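TAU class glutathione s-transferase (Mangifera indica, PDB 5G5F) probably conjugates glutathione to electrophilic substrates, as a plant glutathione transferase of the tau class. Local coordinates at residues G10-P15 with L33-L38; Y16-R21 with D205-T210. All coordinates share one frame; numbering follows the deposited sequence.

Interaction 1 of 2, residues G10-P15 with L33-L38; sequences GAWPSP and LLEETL. With GSH (glutathione), chain B.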
loop_
_atom_site.group_PDB
_atom_site.type_symbol
_atom_site.label_atom_id
_atom_site.label_comp_id
_atom_site.label_asym_id
_atom_site.label_seq_id
_atom_site.Cartn_x
_atom_site.Cartn_y
_atom_site.Cartn_z
ATOM N N GLY A 10 18.837 6.197 -1.058
ATOM C CA GLY A 10 17.912 7.183 -0.536
ATOM C C GLY A 10 18.436 8.602 -0.454
ATOM O O GLY A 10 19.384 8.976 -1.142
ATOM N N ALA A 11 17.786 9.395 0.389
ATOM C CA ALA A 11 18.201 10.764 0.658
ATOM C C ALA A 11 17.945 11.068 2.126
ATOM O O ALA A 11 16.927 10.656 2.681
ATOM C CB ALA A 11 17.459 11.743 -0.236
ATOM N N TRP A 12 18.866 11.794 2.749
ATOM C CA TRP A 12 18.791 12.055 4.183
ATOM C C TRP A 12 17.505 12.757 4.671
ATOM O O TRP A 12 17.067 12.496 5.791
ATOM C CB TRP A 12 20.021 12.862 4.629
ATOM C CG TRP A 12 19.991 14.297 4.222
ATOM C CD1 TRP A 12 20.540 14.844 3.100
ATOM C CD2 TRP A 12 19.365 15.373 4.930
ATOM N NE1 TRP A 12 20.297 16.196 3.066
ATOM C CE2 TRP A 12 19.576 16.544 4.179
ATOM C CE3 TRP A 12 18.645 15.458 6.127
ATOM C CZ2 TRP A 12 19.093 17.784 4.584
ATOM C CZ3 TRP A 12 18.168 16.691 6.526
ATOM C CH2 TRP A 12 18.396 17.838 5.759
ATOM N N PRO A 13 16.888 13.647 3.859
ATOM C CA PRO A 13 15.708 14.269 4.468
ATOM C C PRO A 13 14.413 13.504 4.210
ATOM O O PRO A 13 13.344 13.947 4.629
ATOM C CB PRO A 13 15.664 15.636 3.792
ATOM C CG PRO A 13 16.153 15.356 2.420
ATOM C CD PRO A 13 17.193 14.263 2.550
ATOM N N SER A 14 14.511 12.371 3.525
ATOM C CA SER A 14 13.331 11.586 3.180
ATOM C C SER A 14 12.798 10.801 4.375
ATOM O O SER A 14 13.535 10.040 5.001
ATOM C CB SER A 14 13.652 10.631 2.034
ATOM O OG SER A 14 12.602 9.699 1.844
ATOM N N PRO A 15 11.508 10.986 4.695
ATOM C CA PRO A 15 10.880 10.246 5.794
ATOM C C PRO A 15 10.741 8.756 5.488
ATOM O O PRO A 15 10.821 7.935 6.401
ATOM C CB PRO A 15 9.505 10.908 5.926
ATOM C CG PRO A 15 9.244 11.514 4.592
ATOM C CD PRO A 15 10.582 11.950 4.077
ATOM N N LEU A 33 25.071 3.436 2.843
ATOM C CA LEU A 33 24.078 4.431 2.457
ATOM C C LEU A 33 24.520 5.196 1.217
ATOM O O LEU A 33 25.592 5.802 1.198
ATOM C CB LEU A 33 23.815 5.403 3.609
ATOM C CG LEU A 33 22.887 6.580 3.299
ATOM C CD1 LEU A 33 21.514 6.087 2.866
ATOM C CD2 LEU A 33 22.774 7.503 4.503
ATOM N N LEU A 34 23.691 5.163 0.180
ATOM C CA LEU A 34 23.987 5.878 -1.054
ATOM C C LEU A 34 22.978 7.006 -1.257
ATOM O O LEU A 34 21.803 6.763 -1.534
ATOM C CB LEU A 34 23.987 4.926 -2.255
ATOM C CG LEU A 34 25.146 3.927 -2.374
ATOM C CD1 LEU A 34 25.023 2.768 -1.387
ATOM C CD2 LEU A 34 25.269 3.408 -3.799
ATOM N N GLU A 35 23.451 8.239 -1.110
ATOM C CA GLU A 35 22.586 9.413 -1.125
ATOM C C GLU A 35 22.195 9.847 -2.532
ATOM O O GLU A 35 23.009 9.810 -3.448
ATOM C CB GLU A 35 23.271 10.575 -0.402
ATOM C CG GLU A 35 23.200 10.490 1.111
ATOM C CD GLU A 35 21.901 11.048 1.659
ATOM O OE1 GLU A 35 21.351 11.988 1.047
ATOM O OE2 GLU A 35 21.428 10.543 2.699
ATOM N N GLU A 36 20.943 10.261 -2.692
ATOM C CA GLU A 36 20.453 10.773 -3.965
ATOM C C GLU A 36 20.557 12.292 -4.009
ATOM O O GLU A 36 20.044 12.979 -3.128
ATOM C CB GLU A 36 19.002 10.338 -4.195
ATOM C CG GLU A 36 18.844 8.889 -4.607
ATOM C CD GLU A 36 19.387 8.627 -5.995
ATOM O OE1 GLU A 36 19.283 9.530 -6.852
ATOM O OE2 GLU A 36 19.921 7.523 -6.230
ATOM N N THR A 37 21.237 12.817 -5.023
ATOM C CA THR A 37 21.249 14.257 -5.232
ATOM C C THR A 37 19.902 14.682 -5.803
ATOM O O THR A 37 19.579 14.422 -6.961
ATOM C CB THR A 37 22.425 14.704 -6.140
ATOM O OG1 THR A 37 22.369 16.121 -6.354
ATOM C CG2 THR A 37 22.445 13.951 -7.467
ATOM N N LEU A 38 19.100 15.311 -4.953
ATOM C CA LEU A 38 17.735 15.659 -5.317
ATOM C C LEU A 38 17.710 16.780 -6.343
ATOM O O LEU A 38 18.362 17.811 -6.176
ATOM C CB LEU A 38 16.926 16.038 -4.074
ATOM C CG LEU A 38 16.730 14.846 -3.130
ATOM C CD1 LEU A 38 15.990 15.214 -1.843
ATOM C CD2 LEU A 38 16.023 13.709 -3.858
HETATM N N1 GSH B . 5.603 5.048 -1.688
HETATM C CA1 GSH B . 6.988 5.348 -1.674
HETATM C C1 GSH B . 7.674 4.680 -0.496
HETATM O O11 GSH B . 8.865 4.285 -0.611
HETATM O O12 GSH B . 7.062 4.515 0.607
HETATM C CB1 GSH B . 7.218 6.850 -1.604
HETATM C CG1 GSH B . 8.625 7.164 -2.119
HETATM C CD1 GSH B . 8.835 8.657 -2.267
HETATM O OE1 GSH B . 7.947 9.358 -2.696
HETATM N N2 GSH B . 10.100 9.285 -1.905
HETATM C CA2 GSH B . 10.180 10.716 -2.139
HETATM C C2 GSH B . 11.116 10.941 -3.307
HETATM O O2 GSH B . 12.046 11.720 -3.237
HETATM C CB2 GSH B . 10.650 11.480 -1.007
HETATM S SG2 GSH B . 10.607 10.522 0.460
HETATM N N3 GSH B . 10.841 10.153 -4.473
HETATM C CA3 GSH B . 11.641 10.298 -5.634
HETATM C C3 GSH B . 10.573 11.026 -6.396
HETATM O O31 GSH B . 9.525 11.357 -5.804
HETATM O O32 GSH B . 10.675 11.302 -7.608
#
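Glu35 folds its carboxylate over the backbone where Ala11 runs into Trp12. Glu35 OE1 takes the N-H of Trp12 N at 3.0 Å with its syn lone pair, and the bond is moderately bent, 153° at the hydrogen. Glu35 OE1 also lies 3.4 Å from Ala11 CA. Glu35 OE2 rests against Trp12 CB at 3.3 Å. The carboxylate and indole planes are 35° apart, and Glu35 OE1 comes to the edge of the ring beside CD1. Glu35 gets there by a bend at chi2 (-84°), which turns the acid end back toward the loop. Pro13 CD lies over one face of the indole, toward its rim. The indole also makes a cation-pi contact with Lys212.

Next to these side chains the backbones pair as parallel strands. Gly10 N gives a nearly straight bond to Leu34 O at 3.1 Å. Gly10 O accepts from Glu36 N in a short, bent bond whose exact length is doubtful. This joins the edge strand 32-35 to strand 6-10 in the thioredoxin-like N-terminal domain, and helix 15-26 makes the beta-alpha-beta crossover between them. The CB and CG of Glu36 pass alongside Gly10 O, while Glu36 OE2 is bound by Ser42 OG.

Past the sheet, the chain makes a type I turn from Ala11 to Ser14, closed by the bond from Ser14 N to Ala11 O. Leu38, poorly ordered, places its CD1 4.1 Å from Ala11 CB and also near Pro13 CG. Ser14 is the N-cap of helix 15-26, its OG accepting from Val17 N. Ser14 OG also lies beside SG2 of glutathione, consistent with the serine that activates the thiol in tau-class enzymes.

Interaction 2 of 2, residues Y16-R21 with D205-T210; sequences YVMRAR and DVMPET. With GSH (glutathione), chain B.
Arg21 lays its guanidinium flat against a methyl group: Val206 CG1 sits over the centre of one face, 3.7 Å from Arg21 CZ. Bends at chi2 and chi3 turn the group across the valine, and the two side chains slide past each other in opposite directions. At the guanidinium edge, in plane, is a water. It accepts from Arg21 NH2 at 3.0 Å. The same water lies 2.9 Å from Val206 O and probably donates to it, bridging helix 15-26 to the loop before helix 210-219.

The rest is mostly packing of Met18. It leaves the helix with CG anti to its backbone N (chi1 -169°), which sends the chain toward the loop. Met18 CG passes 3.7 Å from Val206 O. Met18 CE meets Met207 CE at 3.5 Å and also points at Pro208 CD. Val206 also packs on Ile22 and Asn25 of the same helix.

Tyr16 turns to glutathione instead. GSH CB1 lies over one face of the Tyr16 ring, toward its rim, and GSH SG2 lies at the ring edge, 3.3 Å from Tyr16 CD2. Tyr16 CD1 lies over one face of the Arg19 guanidinium, toward its rim. Arg19 is tied to Asp104 by a salt bridge and hydrogen-bonds Ser68, which itself bonds glutathione. An alanine in place of Tyr16 would probably leave the glutathione CB1 and the Arg19 guanidinium without the ring that lies against each. Such a helix, with one side on the C-terminal region and another on glutathione, is typical of the first helix of the thioredoxin-like domain in glutathione transferases.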
loop_
_atom_site.group_PDB
_atom_site.type_symbol
_atom_site.label_atom_id
_atom_site.label_comp_id
_atom_site.label_asym_id
_atom_site.label_seq_id
_atom_site.Cartn_x
_atom_site.Cartn_y
_atom_site.Cartn_z
ATOM N N TYR A 16 10.540 8.414 4.219
ATOM C CA TYR A 16 10.377 7.018 3.826
ATOM C C TYR A 16 11.704 6.267 3.875
ATOM O O TYR A 16 11.745 5.087 4.222
ATOM C CB TYR A 16 9.762 6.921 2.429
ATOM C CG TYR A 16 8.385 7.539 2.332
ATOM C CD1 TYR A 16 7.299 6.968 2.980
ATOM C CD2 TYR A 16 8.170 8.691 1.592
ATOM C CE1 TYR A 16 6.040 7.533 2.894
ATOM C CE2 TYR A 16 6.920 9.263 1.500
ATOM C CZ TYR A 16 5.856 8.681 2.152
ATOM O OH TYR A 16 4.607 9.249 2.060
ATOM N N VAL A 17 12.787 6.953 3.524
ATOM C CA VAL A 17 14.119 6.374 3.636
ATOM C C VAL A 17 14.451 6.131 5.106
ATOM O O VAL A 17 15.082 5.133 5.455
ATOM C CB VAL A 17 15.190 7.282 2.993
ATOM C CG1 VAL A 17 16.591 6.759 3.279
ATOM C CG2 VAL A 17 14.959 7.382 1.494
ATOM N N MET A 18 13.995 7.039 5.966
ATOM C CA MET A 18 14.230 6.926 7.401
ATOM C C MET A 18 13.584 5.670 7.978
ATOM O O MET A 18 14.090 5.091 8.938
ATOM C CB MET A 18 13.701 8.160 8.135
ATOM C CG MET A 18 14.143 8.247 9.590
ATOM S SD MET A 18 13.080 9.310 10.583
ATOM C CE MET A 18 12.907 10.709 9.485
ATOM N N ARG A 19 12.462 5.258 7.391
ATOM C CA ARG A 19 11.784 4.035 7.806
ATOM C C ARG A 19 12.715 2.833 7.703
ATOM O O ARG A 19 12.800 2.020 8.623
ATOM C CB ARG A 19 10.533 3.793 6.961
ATOM C CG ARG A 19 9.377 4.722 7.271
ATOM C CD ARG A 19 8.189 4.429 6.370
ATOM N NE ARG A 19 7.034 5.257 6.700
ATOM C CZ ARG A 19 5.929 5.324 5.965
ATOM N NH1 ARG A 19 5.828 4.613 4.849
ATOM N NH2 ARG A 19 4.926 6.103 6.342
ATOM N N ALA A 20 13.413 2.733 6.576
ATOM C CA ALA A 20 14.351 1.643 6.351
ATOM C C ALA A 20 15.526 1.733 7.319
ATOM O O ALA A 20 15.927 0.733 7.911
ATOM C CB ALA A 20 14.845 1.655 4.913
ATOM N N ARG A 21 16.063 2.941 7.475
ATOM C CA ARG A 21 17.198 3.185 8.360
ATOM C C ARG A 21 16.888 2.762 9.793
ATOM O O ARG A 21 17.690 2.085 10.435
ATOM C CB ARG A 21 17.597 4.665 8.331
ATOM C CG ARG A 21 17.927 5.201 6.944
ATOM C CD ARG A 21 19.311 5.825 6.907
ATOM N NE ARG A 21 19.295 7.253 7.205
ATOM C CZ ARG A 21 20.361 7.942 7.600
ATOM N NH1 ARG A 21 21.529 7.332 7.753
ATOM N NH2 ARG A 21 20.258 9.240 7.846
ATOM N N ASP A 205 19.713 9.229 15.859
ATOM C CA ASP A 205 20.781 9.688 14.974
ATOM C C ASP A 205 20.330 9.840 13.522
ATOM O O ASP A 205 20.953 10.569 12.751
ATOM C CB ASP A 205 21.978 8.736 15.043
ATOM C CG ASP A 205 22.760 8.875 16.334
ATOM O OD1 ASP A 205 22.705 9.959 16.951
ATOM O OD2 ASP A 205 23.436 7.901 16.728
ATOM N N VAL A 206 19.254 9.154 13.149
ATOM C CA VAL A 206 18.755 9.224 11.778
ATOM C C VAL A 206 17.543 10.146 11.673
ATOM O O VAL A 206 16.980 10.326 10.593
ATOM C CB VAL A 206 18.385 7.828 11.236
ATOM C CG1 VAL A 206 19.630 6.962 11.115
ATOM C CG2 VAL A 206 17.349 7.165 12.125
ATOM N N MET A 207 17.146 10.719 12.804
ATOM C CA MET A 207 16.115 11.751 12.842
ATOM C C MET A 207 16.772 13.117 12.666
ATOM O O MET A 207 17.379 13.635 13.603
ATOM C CB MET A 207 15.341 11.690 14.163
ATOM C CG MET A 207 14.218 12.709 14.310
ATOM S SD MET A 207 12.673 12.204 13.531
ATOM C CE MET A 207 12.748 13.146 12.017
ATOM N N PRO A 208 16.660 13.700 11.461
ATOM C CA PRO A 208 17.358 14.949 11.129
ATOM C C PRO A 208 16.955 16.120 12.017
ATOM O O PRO A 208 15.842 16.138 12.544
ATOM C CB PRO A 208 16.936 15.214 9.677
ATOM C CG PRO A 208 16.481 13.895 9.159
ATOM C CD PRO A 208 15.859 13.207 10.328
ATOM N N GLU A 209 17.858 17.082 12.176
ATOM C CA GLU A 209 17.555 18.302 12.914
ATOM C C GLU A 209 16.420 19.058 12.233
ATOM O O GLU A 209 16.278 19.012 11.012
ATOM C CB GLU A 209 18.794 19.191 13.025
ATOM C CG GLU A 209 19.789 18.746 14.078
ATOM C CD GLU A 209 21.085 19.526 14.012
ATOM O OE1 GLU A 209 21.059 20.693 13.567
ATOM O OE2 GLU A 209 22.130 18.974 14.410
ATOM N N THR A 210 15.615 19.753 13.029
ATOM C CA THR A 210 14.411 20.403 12.522
ATOM C C THR A 210 14.714 21.608 11.636
ATOM O O THR A 210 14.240 21.682 10.502
ATOM C CB THR A 210 13.499 20.850 13.675
ATOM O OG1 THR A 210 13.029 19.695 14.379
ATOM C CG2 THR A 210 12.306 21.625 13.140
HETATM N N1 GSH B . 5.603 5.048 -1.688
HETATM C CA1 GSH B . 6.988 5.348 -1.674
HETATM C C1 GSH B . 7.674 4.680 -0.496
HETATM O O11 GSH B . 8.865 4.285 -0.611
HETATM O O12 GSH B . 7.062 4.515 0.607
HETATM C CB1 GSH B . 7.218 6.850 -1.604
HETATM C CG1 GSH B . 8.625 7.164 -2.119
HETATM C CD1 GSH B . 8.835 8.657 -2.267
HETATM O OE1 GSH B . 7.947 9.358 -2.696
HETATM N N2 GSH B . 10.100 9.285 -1.905
HETATM C CA2 GSH B . 10.180 10.716 -2.139
HETATM C C2 GSH B . 11.116 10.941 -3.307
HETATM O O2 GSH B . 12.046 11.720 -3.237
HETATM C CB2 GSH B . 10.650 11.480 -1.007
HETATM S SG2 GSH B . 10.607 10.522 0.460
HETATM N N3 GSH B . 10.841 10.153 -4.473
HETATM C CA3 GSH B . 11.641 10.298 -5.634
HETATM C C3 GSH B . 10.573 11.026 -6.396
HETATM O O31 GSH B . 9.525 11.357 -5.804
HETATM O O32 GSH B . 10.675 11.302 -7.608
HETATM O O HOH W 1 17.309 9.865 7.714
#

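The first segments of interactions 1 and 2 are consecutive, and the two contacts interleave along the chain. Interaction 1 stays within the N-terminal domain and joins two neighbouring strands and the loop after one of them. It is partly buried and rests on hydrogen bonds, mostly of the backbone. Interaction 2 is a surface contact that ties the helix to a loop distant in sequence, near the C-terminal end. It relies on side-chain packing and a bridging water. The two touch where Gly10 meets Val17, where Leu33 meets Arg21 and where Trp12 meets Pro208. Both reach glutathione: 10-15 brings a hydroxyl to its sulfur, and 16-21 brings an aromatic ring.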